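Local coordinates for protein putative transcriptional regulator (Streptomyces coelicolor, PDB 2HXI) that probably binds operator DNA as a dimeric transcriptional regulator of the TetR family, pairing a helix-turn-helix head with an all-helical C-terminal domain, at residues D90-E95 / A106-E111; E111-Q116 / A121-H126. All blocks are in the same frame, centred on the assembly; numbering follows the deposited sequence.

Contact 1: residues D90-E95 / A106-E111; sequences DGYRPE and ALRLRE
R108 reaches out from helix 98-113 and meets the loop 90-95 with its flat guanidinium group, one face of which lies against Y92 while the edge takes up the backbone carbonyl of D90. The Y92 ring and the guanidinium stand almost perpendicular, their planes 89° apart. CB of Y92 sits over the centre of the guanidinium, 3.7 Å from R108 CZ, whereas the aromatic ring is approached at its rim: R108 NE lies near the ring plane, 3.6 Å from Y92 CD1. The arginine therefore grazes the ring edge and makes no stack on its face. From CG to NE the R108 chain is extended, which carries the charged group across to the loop. With CG of Y92 anti to its own nitrogen (chi1 174°), the ring swings back along helix 98-113, where it packs on R101, A104 and V105, and its hydroxyl is hydrogen-bonded to E139. At the polar end, R108 NH2 donates to D90 O over 2.9 Å, nearly straight at 168°. The oxygen lies in the guanidinium plane, although the donor stands well above the carbonyl plane and misses the lone-pair directions. NH1 adds a weak bond to the same oxygen, and a water closes a second path, accepting from R108 NH1 at 2.8 Å and donating to D90 O. NH2 also bonds to A88 O at the end of helix 73-88. The D90 carboxylate takes no part, its OD1 6.9 Å from R108 NH2. This arginine is thus spent chiefly on main-chain carbonyls: the oxygens of A88 and D90, with a water, probably spread its positive charge, tying the interhelical loop to the next helix without a carboxylate partner across the contact.

Contact 2: residues E111-Q116 / A121-H126; sequences ESFGQQ and AVWGRH
F113, in the last part of helix 98-113, and W123, on helix 117-126, bring their aromatic rings together, and this single pair carries the contact. Aromatic packing comes first. The phenyl ring and the six-membered ring of the indole are nearly parallel, 7° apart, yet slid so far that they barely overlap, with centroids 5.0 Å from each other. The touch is at the margins: F113 CE2 lies over the rim of one indole face, 3.5 Å from W123 CE3. F113 CZ reaches the base of the indole, 3.9 Å from W123 CB. CG of W123 is anti to its backbone nitrogen (chi1 171°), and the indole extends from its helix toward the phenyl ring. Further apolar neighbours line the pair: I169 of helix 154-173 touches both side chains, I84 of helix 73-88 packs on F113, and L215 of the second subunit packs on W123. Were W123 cut back to an alanine, F113 would probably lose the flat neighbour of its phenyl ring, and a gap would open where I169 and L215 of the second subunit now meet the tryptophan. Polar interactions lie in the backbone and at the margins of the contact. G114 N bonds to E111 O, and Q116 N returns to F113 O over 2.8 Å, closing a type I beta turn from F113 to Q116. Q116 takes the N-cap position of helix 117-126, while its NE2 bonds to A39 O in helix 31-43. In the second segment V122 O accepts from both R125 N and H126 N. The arrangement is one of two consecutive helices, 98-113 and 117-126, joined by a type I turn and packed through an aromatic pair in the buried interior of the all-helical TetR-like C-terminal domain.

Contacts 1 and 2 follow one another along the chain, their centres 15 Å apart, and both draw on helix 98-113. The loop 90-95 is held about two-thirds of the way along that helix, at R108, whereas its later part meets helix 117-126; E111 belongs to both contacts. The first lies on the surface, the second in the interior, about 4 Å from the centre of the chain. They touch through L109 CD1 and W123 CH2, 4.1 Å apart. Helix 98-113 thus links the loop after helix 73-88 to helix 117-126, which reaches the second subunit, all inside the TetR-like C-terminal region of a probably DNA-binding regulator.

Contact 1: residues D90-E95 / A106-E111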
loop_
_atom_site.group_PDB
_atom_site.type_symbol
_atom_site.label_atom_id
_atom_site.label_comp_id
_atom_site.label_asym_id
_atom_site.label_seq_id
_atom_site.Cartn_x
_atom_site.Cartn_y
_atom_site.Cartn_z
ATOM N N ASP B 90 14.792 -15.828 -8.392
ATOM C CA ASP B 90 15.520 -17.096 -8.305
ATOM C C ASP B 90 14.816 -18.280 -8.863
ATOM O O ASP B 90 13.833 -18.808 -8.285
ATOM C CB ASP B 90 15.971 -17.425 -6.872
ATOM C CG ASP B 90 17.326 -16.895 -6.586
ATOM O OD1 ASP B 90 18.094 -16.752 -7.581
ATOM O OD2 ASP B 90 17.624 -16.626 -5.399
ATOM N N GLY B 91 15.364 -18.718 -9.995
ATOM C CA GLY B 91 14.850 -19.913 -10.654
ATOM C C GLY B 91 13.592 -19.622 -11.433
ATOM O O GLY B 91 12.818 -20.536 -11.731
ATOM N N TYR B 92 13.338 -18.340 -11.715
ATOM C CA TYR B 92 12.120 -18.008 -12.485
ATOM C C TYR B 92 12.320 -18.365 -13.945
ATOM O O TYR B 92 13.396 -18.161 -14.498
ATOM C CB TYR B 92 11.673 -16.524 -12.290
ATOM C CG TYR B 92 10.504 -16.129 -13.180
ATOM C CD1 TYR B 92 9.167 -16.285 -12.725
ATOM C CD2 TYR B 92 10.724 -15.670 -14.482
ATOM C CE1 TYR B 92 8.056 -15.967 -13.570
ATOM C CE2 TYR B 92 9.615 -15.351 -15.337
ATOM C CZ TYR B 92 8.301 -15.497 -14.861
ATOM O OH TYR B 92 7.199 -15.167 -15.626
ATOM N N ARG B 93 11.290 -18.971 -14.554
ATOM C CA ARG B 93 11.258 -19.217 -15.990
ATOM C C ARG B 93 9.937 -18.692 -16.524
ATOM O O ARG B 93 8.916 -18.915 -15.887
ATOM C CB ARG B 93 11.399 -20.726 -16.283
ATOM C CG ARG B 93 12.639 -21.322 -15.674
ATOM C CD ARG B 93 12.802 -22.773 -16.173
ATOM N NE ARG B 93 11.715 -23.645 -15.725
ATOM C CZ ARG B 93 11.468 -24.863 -16.218
ATOM N NH1 ARG B 93 12.239 -25.375 -17.187
ATOM N NH2 ARG B 93 10.448 -25.582 -15.740
ATOM N N PRO B 94 9.962 -17.951 -17.650
ATOM C CA PRO B 94 8.768 -17.280 -18.216
ATOM C C PRO B 94 7.701 -18.129 -18.856
ATOM O O PRO B 94 7.336 -17.866 -20.016
ATOM C CB PRO B 94 9.361 -16.320 -19.256
ATOM C CG PRO B 94 10.639 -16.964 -19.708
ATOM C CD PRO B 94 11.177 -17.653 -18.439
ATOM N N GLU B 95 7.147 -19.097 -18.131
ATOM C CA GLU B 95 6.187 -19.993 -18.745
ATOM C C GLU B 95 4.757 -19.437 -18.820
ATOM O O GLU B 95 4.360 -18.587 -18.007
ATOM C CB GLU B 95 6.181 -21.303 -17.997
ATOM C CG GLU B 95 7.370 -22.177 -18.415
ATOM C CD GLU B 95 7.359 -23.576 -17.790
ATOM O OE1 GLU B 95 6.273 -24.130 -17.492
ATOM O OE2 GLU B 95 8.470 -24.121 -17.624
ATOM N N ALA B 106 4.281 -11.235 -9.677
ATOM C CA ALA B 106 3.615 -10.591 -8.548
ATOM C C ALA B 106 3.568 -11.565 -7.308
ATOM O O ALA B 106 3.874 -11.144 -6.150
ATOM C CB ALA B 106 2.210 -10.210 -8.966
ATOM N N LEU B 107 3.249 -12.850 -7.537
ATOM C CA LEU B 107 3.203 -13.786 -6.398
ATOM C C LEU B 107 4.584 -14.004 -5.803
ATOM O O LEU B 107 4.699 -14.174 -4.555
ATOM C CB LEU B 107 2.590 -15.144 -6.779
ATOM C CG LEU B 107 1.113 -14.960 -7.205
ATOM C CD1 LEU B 107 0.553 -16.336 -7.645
ATOM C CD2 LEU B 107 0.259 -14.327 -6.137
ATOM N N ARG B 108 5.613 -14.081 -6.673
ATOM C CA ARG B 108 6.969 -14.340 -6.192
ATOM C C ARG B 108 7.387 -13.150 -5.357
ATOM O O ARG B 108 8.005 -13.317 -4.331
ATOM C CB ARG B 108 7.978 -14.595 -7.307
ATOM C CG ARG B 108 7.936 -16.056 -7.793
ATOM C CD ARG B 108 8.748 -16.171 -9.072
ATOM N NE ARG B 108 9.174 -17.558 -9.400
ATOM C CZ ARG B 108 10.370 -18.071 -9.144
ATOM N NH1 ARG B 108 10.628 -19.324 -9.523
ATOM N NH2 ARG B 108 11.315 -17.358 -8.516
ATOM N N LEU B 109 7.054 -11.940 -5.805
ATOM C CA LEU B 109 7.439 -10.771 -5.057
ATOM C C LEU B 109 6.724 -10.751 -3.718
ATOM O O LEU B 109 7.342 -10.390 -2.700
ATOM C CB LEU B 109 7.076 -9.483 -5.832
ATOM C CG LEU B 109 7.889 -9.192 -7.113
ATOM C CD1 LEU B 109 7.215 -8.028 -7.879
ATOM C CD2 LEU B 109 9.374 -8.821 -6.747
ATOM N N ARG B 110 5.416 -11.084 -3.701
ATOM C CA ARG B 110 4.677 -11.052 -2.465
ATOM C C ARG B 110 5.304 -12.088 -1.486
ATOM O O ARG B 110 5.443 -11.829 -0.267
ATOM C CB ARG B 110 3.207 -11.356 -2.728
ATOM C CG ARG B 110 2.412 -11.298 -1.436
ATOM C CD ARG B 110 0.930 -11.545 -1.643
ATOM N NE ARG B 110 0.285 -11.679 -0.348
ATOM C CZ ARG B 110 0.036 -12.835 0.233
ATOM N NH1 ARG B 110 0.368 -13.962 -0.394
ATOM N NH2 ARG B 110 -0.536 -12.836 1.437
ATOM N N GLU B 111 5.634 -13.275 -2.012
ATOM C CA GLU B 111 6.172 -14.326 -1.146
ATOM C C GLU B 111 7.523 -13.913 -0.592
ATOM O O GLU B 111 7.755 -13.988 0.614
ATOM C CB GLU B 111 6.115 -15.680 -1.882
ATOM C CG GLU B 111 7.327 -16.547 -2.045
ATOM C CD GLU B 111 6.976 -17.724 -3.049
ATOM O OE1 GLU B 111 7.301 -17.651 -4.299
ATOM O OE2 GLU B 111 6.306 -18.677 -2.545
HETATM O O HOH W 1 12.466 -20.918 -8.115
#

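Contact 2: residues E111-Q116 / A121-H126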
loop_
_atom_site.group_PDB
_atom_site.type_symbol
_atom_site.label_atom_id
_atom_site.label_comp_id
_atom_site.label_asym_id
_atom_site.label_seq_id
_atom_site.Cartn_x
_atom_site.Cartn_y
_atom_site.Cartn_z
ATOM N N GLU B 111 5.634 -13.275 -2.012
ATOM C CA GLU B 111 6.172 -14.326 -1.146
ATOM C C GLU B 111 7.523 -13.913 -0.592
ATOM O O GLU B 111 7.755 -13.988 0.614
ATOM C CB GLU B 111 6.115 -15.680 -1.882
ATOM C CG GLU B 111 7.327 -16.547 -2.045
ATOM C CD GLU B 111 6.976 -17.724 -3.049
ATOM O OE1 GLU B 111 7.301 -17.651 -4.299
ATOM O OE2 GLU B 111 6.306 -18.677 -2.545
ATOM N N SER B 112 8.398 -13.402 -1.456
ATOM C CA SER B 112 9.722 -12.968 -1.011
ATOM C C SER B 112 9.687 -11.884 0.054
ATOM O O SER B 112 10.531 -11.860 0.978
ATOM C CB SER B 112 10.561 -12.541 -2.213
ATOM O OG SER B 112 10.896 -13.708 -2.963
ATOM N N PHE B 113 8.773 -10.931 -0.080
ATOM C CA PHE B 113 8.656 -9.889 0.937
ATOM C C PHE B 113 7.901 -10.328 2.218
ATOM O O PHE B 113 7.913 -9.610 3.215
ATOM C CB PHE B 113 8.073 -8.617 0.325
ATOM C CG PHE B 113 9.087 -7.828 -0.441
ATOM C CD1 PHE B 113 10.090 -7.122 0.239
ATOM C CD2 PHE B 113 9.085 -7.793 -1.825
ATOM C CE1 PHE B 113 11.073 -6.375 -0.462
ATOM C CE2 PHE B 113 10.043 -7.044 -2.548
ATOM C CZ PHE B 113 11.065 -6.334 -1.867
ATOM N N GLY B 114 7.277 -11.503 2.161
ATOM C CA GLY B 114 6.395 -11.998 3.242
ATOM C C GLY B 114 7.054 -11.917 4.613
ATOM O O GLY B 114 6.429 -11.486 5.574
ATOM N N GLN B 115 8.308 -12.330 4.717
ATOM C CA GLN B 115 8.978 -12.282 6.020
ATOM C C GLN B 115 9.937 -11.093 6.127
ATOM O O GLN B 115 10.734 -11.042 7.065
ATOM C CB GLN B 115 9.737 -13.584 6.307
ATOM C CG GLN B 115 8.869 -14.847 6.448
ATOM C CD GLN B 115 8.080 -14.826 7.727
ATOM O OE1 GLN B 115 6.862 -14.635 7.696
ATOM N NE2 GLN B 115 8.765 -14.972 8.872
ATOM N N GLN B 116 9.810 -10.116 5.214
ATOM C CA GLN B 116 10.701 -8.963 5.174
ATOM C C GLN B 116 9.892 -7.656 5.141
ATOM O O GLN B 116 10.071 -6.819 4.232
ATOM C CB GLN B 116 11.687 -9.037 3.985
ATOM C CG GLN B 116 12.689 -10.173 4.046
ATOM C CD GLN B 116 13.888 -9.798 4.903
ATOM O OE1 GLN B 116 13.800 -8.878 5.719
ATOM N NE2 GLN B 116 15.027 -10.481 4.674
ATOM N N ALA B 121 8.542 -2.102 2.892
ATOM C CA ALA B 121 8.267 -0.659 3.022
ATOM C C ALA B 121 9.259 0.222 2.232
ATOM O O ALA B 121 8.883 1.215 1.580
ATOM C CB ALA B 121 8.282 -0.287 4.512
ATOM N N VAL B 122 10.537 -0.103 2.350
ATOM C CA VAL B 122 11.573 0.637 1.698
ATOM C C VAL B 122 11.370 0.494 0.205
ATOM O O VAL B 122 11.464 1.493 -0.533
ATOM C CB VAL B 122 13.008 0.171 2.082
ATOM C CG1 VAL B 122 14.067 0.897 1.186
ATOM C CG2 VAL B 122 13.308 0.448 3.581
ATOM N N TRP B 123 11.119 -0.730 -0.261
ATOM C CA TRP B 123 11.003 -0.937 -1.713
ATOM C C TRP B 123 9.772 -0.227 -2.253
ATOM O O TRP B 123 9.814 0.415 -3.315
ATOM C CB TRP B 123 10.923 -2.434 -2.054
ATOM C CG TRP B 123 10.597 -2.728 -3.509
ATOM C CD1 TRP B 123 11.324 -2.365 -4.618
ATOM C CD2 TRP B 123 9.446 -3.429 -3.995
ATOM N NE1 TRP B 123 10.677 -2.788 -5.760
ATOM C CE2 TRP B 123 9.526 -3.445 -5.411
ATOM C CE3 TRP B 123 8.343 -4.039 -3.362
ATOM C CZ2 TRP B 123 8.577 -4.061 -6.198
ATOM C CZ3 TRP B 123 7.397 -4.669 -4.152
ATOM C CH2 TRP B 123 7.512 -4.667 -5.552
ATOM N N GLY B 124 8.673 -0.333 -1.509
ATOM C CA GLY B 124 7.414 0.268 -1.910
ATOM C C GLY B 124 7.549 1.779 -2.005
ATOM O O GLY B 124 6.783 2.421 -2.721
ATOM N N ARG B 125 8.527 2.345 -1.306
ATOM C CA ARG B 125 8.747 3.791 -1.316
ATOM C C ARG B 125 9.773 4.261 -2.335
ATOM O O ARG B 125 9.525 5.222 -3.071
ATOM C CB ARG B 125 9.135 4.280 0.080
ATOM C CG ARG B 125 9.279 5.787 0.209
ATOM C CD ARG B 125 9.824 6.170 1.583
ATOM N NE ARG B 125 8.961 5.701 2.679
ATOM C CZ ARG B 125 8.961 6.205 3.917
ATOM N NH1 ARG B 125 9.758 7.229 4.242
ATOM N NH2 ARG B 125 8.140 5.702 4.836
ATOM N N HIS B 126 10.934 3.623 -2.378
ATOM C CA HIS B 126 11.981 4.112 -3.253
ATOM C C HIS B 126 12.202 3.236 -4.506
ATOM O O HIS B 126 12.960 3.632 -5.405
ATOM C CB HIS B 126 13.308 4.182 -2.507
ATOM C CG HIS B 126 13.299 5.011 -1.257
ATOM N ND1 HIS B 126 13.275 4.452 0.007
ATOM C CD2 HIS B 126 13.395 6.353 -1.068
ATOM C CE1 HIS B 126 13.317 5.413 0.919
ATOM N NE2 HIS B 126 13.396 6.574 0.293
#